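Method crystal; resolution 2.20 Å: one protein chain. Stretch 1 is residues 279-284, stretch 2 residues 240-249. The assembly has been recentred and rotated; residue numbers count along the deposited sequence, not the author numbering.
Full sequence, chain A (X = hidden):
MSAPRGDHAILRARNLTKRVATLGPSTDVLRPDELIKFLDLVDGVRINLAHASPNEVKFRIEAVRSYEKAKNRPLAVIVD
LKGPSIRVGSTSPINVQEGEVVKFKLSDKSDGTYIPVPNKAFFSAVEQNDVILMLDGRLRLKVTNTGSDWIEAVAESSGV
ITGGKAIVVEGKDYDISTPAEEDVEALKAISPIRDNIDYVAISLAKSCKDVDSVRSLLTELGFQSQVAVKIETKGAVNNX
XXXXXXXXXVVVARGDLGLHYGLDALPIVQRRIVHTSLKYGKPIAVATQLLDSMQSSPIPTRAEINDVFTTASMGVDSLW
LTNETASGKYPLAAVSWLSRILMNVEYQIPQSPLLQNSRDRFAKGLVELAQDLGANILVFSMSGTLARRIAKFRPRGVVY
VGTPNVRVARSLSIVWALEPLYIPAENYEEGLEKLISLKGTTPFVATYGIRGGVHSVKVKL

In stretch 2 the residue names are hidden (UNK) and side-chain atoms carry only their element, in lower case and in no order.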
# COMPACT_ATOMS: atom_id res chain seq x y z
N LYS A 279 -6.52 -3.55 -18.83
CA LYS A 279 -5.40 -4.38 -18.36
C LYS A 279 -4.31 -4.59 -19.42
O LYS A 279 -3.12 -4.52 -19.11
CB LYS A 279 -5.91 -5.76 -17.87
CG LYS A 279 -4.81 -6.76 -17.40
CD LYS A 279 -5.41 -8.00 -16.67
CE LYS A 279 -5.96 -9.03 -17.66
NZ LYS A 279 -6.96 -10.08 -17.16
N TYR A 280 -4.73 -4.86 -20.66
CA TYR A 280 -3.81 -5.13 -21.77
C TYR A 280 -3.45 -3.92 -22.62
O TYR A 280 -2.75 -4.08 -23.62
CB TYR A 280 -4.33 -6.28 -22.65
CG TYR A 280 -4.23 -7.63 -21.95
CD1 TYR A 280 -5.36 -8.27 -21.48
CD2 TYR A 280 -2.99 -8.24 -21.74
CE1 TYR A 280 -5.27 -9.49 -20.82
CE2 TYR A 280 -2.88 -9.45 -21.08
CZ TYR A 280 -4.02 -10.07 -20.63
OH TYR A 280 -3.93 -11.26 -19.99
N GLY A 281 -3.90 -2.73 -22.22
CA GLY A 281 -3.51 -1.47 -22.88
C GLY A 281 -4.05 -1.35 -24.29
O GLY A 281 -3.41 -0.76 -25.15
N LYS A 282 -5.23 -1.94 -24.52
CA LYS A 282 -5.93 -1.77 -25.80
C LYS A 282 -6.99 -0.69 -25.67
O LYS A 282 -7.76 -0.72 -24.73
CB LYS A 282 -6.59 -3.08 -26.24
CG LYS A 282 -5.63 -4.22 -26.54
CD LYS A 282 -4.59 -3.84 -27.55
CE LYS A 282 -3.68 -5.03 -27.89
NZ LYS A 282 -2.57 -4.60 -28.76
N PRO A 283 -7.05 0.25 -26.63
CA PRO A 283 -8.17 1.18 -26.58
C PRO A 283 -9.51 0.42 -26.64
O PRO A 283 -9.60 -0.64 -27.29
CB PRO A 283 -7.96 2.04 -27.84
CG PRO A 283 -6.52 1.86 -28.21
CD PRO A 283 -6.19 0.46 -27.80
N ILE A 284 -10.53 0.94 -25.95
CA ILE A 284 -11.81 0.25 -25.76
C ILE A 284 -12.99 1.19 -26.08
O ILE A 284 -13.02 2.35 -25.64
CB ILE A 284 -11.91 -0.37 -24.32
CG1 ILE A 284 -13.33 -0.88 -23.99
CG2 ILE A 284 -11.39 0.61 -23.23
CD1 ILE A 284 -13.62 -2.29 -24.50
N UNK A 240 -11.73 -14.06 -24.64
CA UNK A 240 -11.46 -12.62 -24.49
C UNK A 240 -9.97 -12.28 -24.32
O UNK A 240 -9.46 -11.39 -25.01
c UNK A 240 -13.03 -9.95 -24.51
c UNK A 240 -12.44 -10.52 -23.24
c UNK A 240 -13.34 -10.22 -22.05
c UNK A 240 -12.29 -12.04 -23.34
N UNK A 241 -9.30 -12.98 -23.41
CA UNK A 241 -7.85 -12.82 -23.18
C UNK A 241 -7.04 -12.73 -24.47
O UNK A 241 -6.31 -11.74 -24.70
o UNK A 241 -7.80 -12.16 -19.30
o UNK A 241 -5.86 -12.84 -20.07
c UNK A 241 -7.11 -12.91 -20.02
c UNK A 241 -7.31 -13.97 -22.32
c UNK A 241 -7.81 -13.95 -20.87
N UNK A 242 -7.18 -13.75 -25.32
CA UNK A 242 -6.43 -13.84 -26.57
C UNK A 242 -6.93 -12.89 -27.64
O UNK A 242 -6.13 -12.32 -28.39
o UNK A 242 -3.56 -16.75 -26.87
o UNK A 242 -3.76 -15.39 -25.14
c UNK A 242 -6.43 -15.28 -27.10
c UNK A 242 -5.78 -16.29 -26.12
c UNK A 242 -4.25 -16.13 -26.04
N UNK A 243 -8.24 -12.70 -27.71
CA UNK A 243 -8.82 -11.78 -28.69
C UNK A 243 -8.42 -10.33 -28.42
O UNK A 243 -8.15 -9.58 -29.35
c UNK A 243 -12.48 -12.85 -29.53
c UNK A 243 -10.98 -12.94 -29.63
c UNK A 243 -10.35 -11.89 -28.72
c UNK A 243 -10.54 -12.75 -31.07
N UNK A 244 -8.43 -9.94 -27.15
CA UNK A 244 -8.03 -8.59 -26.78
C UNK A 244 -6.58 -8.37 -27.20
O UNK A 244 -6.28 -7.39 -27.86
c UNK A 244 -8.27 -8.30 -25.27
c UNK A 244 -7.49 -7.08 -24.82
c UNK A 244 -9.77 -8.13 -25.01
N UNK A 245 -5.71 -9.33 -26.87
CA UNK A 245 -4.27 -9.19 -27.16
C UNK A 245 -3.89 -9.14 -28.64
O UNK A 245 -2.81 -8.66 -28.99
n UNK A 245 -3.43 -12.07 -23.62
c UNK A 245 -2.75 -11.06 -24.12
c UNK A 245 -3.54 -10.03 -24.90
o UNK A 245 -1.53 -10.93 -23.97
c UNK A 245 -3.44 -10.23 -26.40
N UNK A 246 -4.78 -9.60 -29.53
CA UNK A 246 -4.47 -9.52 -30.94
C UNK A 246 -5.19 -8.38 -31.69
O UNK A 246 -5.03 -8.26 -32.91
c UNK A 246 -4.70 -10.85 -31.63
s UNK A 246 -6.39 -11.17 -31.97
N UNK A 247 -5.92 -7.53 -30.95
CA UNK A 247 -6.67 -6.39 -31.51
C UNK A 247 -5.83 -5.09 -31.55
O UNK A 247 -4.82 -4.99 -30.87
c UNK A 247 -7.90 -6.11 -30.64
o UNK A 247 -8.69 -7.27 -30.49
N UNK A 248 -6.26 -4.11 -32.35
CA UNK A 248 -5.70 -2.77 -32.22
C UNK A 248 -6.64 -1.92 -31.36
O UNK A 248 -6.23 -0.93 -30.79
c UNK A 248 -4.54 -2.92 -34.49
o UNK A 248 -4.66 -2.82 -35.72
o UNK A 248 -3.70 -3.67 -33.95
c UNK A 248 -5.48 -2.11 -33.59
N UNK A 249 -7.91 -2.33 -31.29
CA UNK A 249 -8.97 -1.57 -30.65
C UNK A 249 -10.08 -2.59 -30.36
O UNK A 249 -10.34 -3.46 -31.19
c UNK A 249 -11.27 0.69 -30.24
c UNK A 249 -11.10 3.06 -29.76
c UNK A 249 -9.49 -0.51 -31.61
c UNK A 249 -9.91 3.12 -30.46
c UNK A 249 -9.40 1.97 -31.07
c UNK A 249 -11.79 1.87 -29.64
c UNK A 249 -10.07 0.73 -30.96
o UNK A 249 -11.58 4.22 -29.20

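Position 240, in the helical part of the stretch, has four side-chain carbons, forked at the second, and no atom of them reaches stretch 1. A chain of this shape, branched one carbon beyond CB, is Leu-240; it is buried, where an apolar fork is at home.

Position 241 has three carbons, the third carrying two oxygens. The CA-to-CB bond points sideways, but the end of the chain comes nearer: one oxygen lies 2.5 Å from Tyr-280 OH, the other 3.1 Å from Lys-279 NZ. A carboxylate one carbon beyond CB's neighbour is Glu-241. Tyr-280 OH donates a very short hydrogen bond to OE1, which lies at the edge of the tyrosine ring, while Lys-279 NZ forms a salt bridge with OE2. A carboxylate suits the place because its two oxygens can accept from a hydroxyl and an ammonium at once.

Position 242 repeats the same atoms, three carbons ending in two oxygens, and touches nothing on stretch 1. It is Glu-242, and its charged group is exposed, as solvent readily allows.

Position 243 again has four carbons forked at the second, beyond reach of stretch 1. This is Leu-243; a buried position away from the contact favours an apolar side chain such as leucine.

Position 244 has three carbons, one carrying the other two, so the branch is at CB itself. One branch carbon lies 3.9 Å from Tyr-280 CB and 3.8 Å from Lys-282 CG. This is Val-244, and one methyl, CG1, packs against those two atoms.

Position 245 shows three carbons, the third bearing one oxygen and one nitrogen. The second carbon lies over the face of the Tyr-280 ring, 3.9 Å from the centroid, and the third is 3.4 Å from Tyr-280 CE2. The amide identifies Gln-245, whose CG makes a CH-pi contact. The amide also turns back on the helix, with Gln-245 NE2 donating to Glu-241 O at 3.1 Å, a bond that helps hold the side chain over the ring.

Position 246 has one carbon and then a sulfur, with its CA-to-CB bond pointing away from stretch 1 and no contact there. It is Cys-246; the contact itself makes no demand on the residue type.

Position 247 has one carbon and one oxygen, and its backbone O lies 3.1 Å from Lys-282 NZ. It is Ser-247. The short hydroxyl bonds back to the preceding turn, Ser-247 OG to Leu-243 O at 2.6 Å, while Ser-247 O accepts a weak hydrogen bond from Lys-282 NZ.

Position 248 has two carbons, the second with two oxygens; its CA-to-CB bond points away from stretch 1, and the backbone O of 248 lies 3.3 Å from Pro-283 CD. This is Asp-248, whose carboxylate oxygens are both hydrogen-bonded elsewhere in the structure.

Position 249 has a carbon leading to a six-carbon ring that bears an oxygen. Pro-283 CB lies over the ring face, 3.6 Å from the centroid. Unmistakably Tyr-249, it offers a flat aromatic surface that receives the proline ring in a CH-pi contact.

The contact therefore joins polar and apolar elements. Glu-241 anchors Lys-279 and Tyr-280, Gln-245 covers a face of Tyr-280, and Lys-282 runs past Val-244 to Ser-247 O. Farther along, Pro-283 packs on Tyr-249, and 550 Å² is buried, both sides summed.

Stretch 2, residues 240-249: LEELVQCSDY
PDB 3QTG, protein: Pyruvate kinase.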